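Local coordinates for acyl-[acyl-carrier-protein]--UDP-N-acetylglucosamine O-acyltransferase (Leptospira interrogans, PDB 3HSQ), which probably transfers an acyl chain from acyl carrier protein to UDP-N-acetylglucosamine, an early step of lipid A biosynthesis, at residues F145-G150 against Y163-G168. Residues are numbered along the deposited sequence; the frame is centred on the assembly and turned at random.
Sequences FAFISG and YSMVAG
Phe145 lies alongside Tyr163, both side chains pointing the same way, their rings almost parallel (planes 4° apart) but slid so far that they barely overlap. Tyr163 CE2 lies over the phenylalanine face, 3.4 Å from Phe145 CG, and in turn Phe145 CB sits over one face of the tyrosine ring, off-centre toward the rim and 3.7 Å from its centroid, a CH-pi contact, while Tyr163 OH lies above the CD2-CE2 rim of Phe145, 3.4 Å from CD2. Both residues have left-handed backbone angles and both have CG anti to the carbonyl carbon, which turns the two rings the same way; Phe202 meets the Tyr163 ring edge-to-face. Ala146 offers a CA-H...O contact to Ser164 O, the same carbonyl that accepts the Phe147 N hydrogen bond at 2.8 Å. Phe147 O then accepts from Val166 N at 2.9 Å, pairing strands 147-148 and 165-166 in parallel. This is one step of the left-handed beta-helix built from hexapeptide repeats: the two segments occupy equivalent places on successive coils, one residue range eighteen positions after the other, with strands 129-130 and 180-183 flanking the pair. On one sheet face the Phe147 ring and Met165 run side by side, and Met165 SD stands obliquely to the ring, 4.4 Å from its centroid, a Met-aromatic contact. On the other, Ile148 CD1 touches Val166 CG2 at 4.0 Å, both residues buried. Ser149 grips Val166 O twice: its N arrives nearly in line with the C=O, whereas its OG, 2.8 Å from Val166 O, comes in farther off the line of the C=O bond, tilted 20° from the carbonyl plane. Beyond it, Gly168 CA approaches Gly150 O, and Gly168 O accepts a hydrogen bond from Lys171 of a second subunit.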
loop_
_atom_site.group_PDB
_atom_site.type_symbol
_atom_site.label_atom_id
_atom_site.label_comp_id
_atom_site.label_asym_id
_atom_site.label_seq_id
_atom_site.Cartn_x
_atom_site.Cartn_y
_atom_site.Cartn_z
ATOM N N PHE A 145 -21.576 -3.082 -7.780
ATOM C CA PHE A 145 -20.719 -3.300 -8.949
ATOM C C PHE A 145 -19.720 -2.181 -9.221
ATOM O O PHE A 145 -19.332 -1.959 -10.366
ATOM C CB PHE A 145 -21.564 -3.549 -10.199
ATOM C CG PHE A 145 -22.295 -4.849 -10.181
ATOM C CD1 PHE A 145 -21.687 -6.002 -10.649
ATOM C CD2 PHE A 145 -23.597 -4.919 -9.701
ATOM C CE1 PHE A 145 -22.365 -7.214 -10.636
ATOM C CE2 PHE A 145 -24.294 -6.129 -9.693
ATOM C CZ PHE A 145 -23.676 -7.273 -10.161
ATOM N N ALA A 146 -19.314 -1.477 -8.168
ATOM C CA ALA A 146 -18.290 -0.445 -8.286
ATOM C C ALA A 146 -16.906 -1.105 -8.236
ATOM O O ALA A 146 -16.754 -2.202 -7.700
ATOM C CB ALA A 146 -18.451 0.599 -7.193
ATOM N N PHE A 147 -15.907 -0.446 -8.823
ATOM C CA PHE A 147 -14.555 -0.996 -8.915
ATOM C C PHE A 147 -13.555 0.040 -8.402
ATOM O O PHE A 147 -13.412 1.127 -8.977
ATOM C CB PHE A 147 -14.254 -1.391 -10.373
ATOM C CG PHE A 147 -12.957 -2.159 -10.572
ATOM C CD1 PHE A 147 -12.965 -3.546 -10.679
ATOM C CD2 PHE A 147 -11.736 -1.489 -10.709
ATOM C CE1 PHE A 147 -11.772 -4.266 -10.890
ATOM C CE2 PHE A 147 -10.546 -2.192 -10.923
ATOM C CZ PHE A 147 -10.568 -3.587 -11.015
ATOM N N ILE A 148 -12.869 -0.298 -7.312
ATOM C CA ILE A 148 -11.880 0.603 -6.713
ATOM C C ILE A 148 -10.463 0.057 -6.903
ATOM O O ILE A 148 -10.101 -0.992 -6.371
ATOM C CB ILE A 148 -12.163 0.890 -5.209
ATOM C CG1 ILE A 148 -13.613 1.360 -4.983
ATOM C CG2 ILE A 148 -11.141 1.898 -4.629
ATOM C CD1 ILE A 148 -13.978 2.717 -5.577
ATOM N N SER A 149 -9.673 0.774 -7.684
ATOM C CA SER A 149 -8.291 0.379 -7.945
ATOM C C SER A 149 -7.386 0.728 -6.771
ATOM O O SER A 149 -7.743 1.555 -5.919
ATOM C CB SER A 149 -7.774 1.035 -9.229
ATOM O OG SER A 149 -8.609 0.717 -10.335
ATOM N N GLY A 150 -6.228 0.073 -6.715
ATOM C CA GLY A 150 -5.168 0.438 -5.772
ATOM C C GLY A 150 -4.656 1.826 -6.107
ATOM O O GLY A 150 -4.926 2.337 -7.191
ATOM N N TYR A 163 -21.844 0.525 -10.881
ATOM C CA TYR A 163 -21.056 0.169 -12.073
ATOM C C TYR A 163 -19.971 1.190 -12.443
ATOM O O TYR A 163 -19.534 1.267 -13.592
ATOM C CB TYR A 163 -21.973 -0.140 -13.279
ATOM C CG TYR A 163 -22.965 -1.262 -13.024
ATOM C CD1 TYR A 163 -24.215 -0.995 -12.449
ATOM C CD2 TYR A 163 -22.659 -2.585 -13.361
ATOM C CE1 TYR A 163 -25.134 -2.013 -12.210
ATOM C CE2 TYR A 163 -23.569 -3.619 -13.117
ATOM C CZ TYR A 163 -24.811 -3.316 -12.547
ATOM O OH TYR A 163 -25.735 -4.310 -12.302
ATOM N N SER A 164 -19.522 1.969 -11.470
ATOM C CA SER A 164 -18.470 2.930 -11.759
ATOM C C SER A 164 -17.086 2.380 -11.429
ATOM O O SER A 164 -16.948 1.403 -10.690
ATOM C CB SER A 164 -18.729 4.274 -11.072
ATOM O OG SER A 164 -18.523 4.177 -9.674
ATOM N N MET A 165 -16.069 3.015 -12.001
ATOM C CA MET A 165 -14.687 2.599 -11.822
ATOM C C MET A 165 -13.791 3.787 -11.477
ATOM O O MET A 165 -13.872 4.854 -12.096
ATOM C CB MET A 165 -14.174 1.873 -13.077
ATOM C CG MET A 165 -12.748 1.363 -12.955
ATOM S SD MET A 165 -12.424 -0.003 -14.060
ATOM C CE MET A 165 -11.966 0.876 -15.560
ATOM N N VAL A 166 -12.965 3.604 -10.457
ATOM C CA VAL A 166 -11.904 4.560 -10.166
ATOM C C VAL A 166 -10.564 3.902 -10.484
ATOM O O VAL A 166 -10.183 2.928 -9.852
ATOM C CB VAL A 166 -11.922 5.055 -8.709
ATOM C CG1 VAL A 166 -10.892 6.168 -8.548
ATOM C CG2 VAL A 166 -13.319 5.552 -8.325
ATOM N N ALA A 167 -9.884 4.432 -11.493
ATOM C CA ALA A 167 -8.599 3.916 -11.952
ATOM C C ALA A 167 -7.463 4.312 -10.993
ATOM O O ALA A 167 -7.604 5.250 -10.212
ATOM C CB ALA A 167 -8.315 4.406 -13.382
ATOM N N GLY A 168 -6.349 3.582 -11.064
ATOM C CA GLY A 168 -5.197 3.770 -10.170
ATOM C C GLY A 168 -4.531 5.124 -10.297
ATOM O O GLY A 168 -4.560 5.732 -11.367
#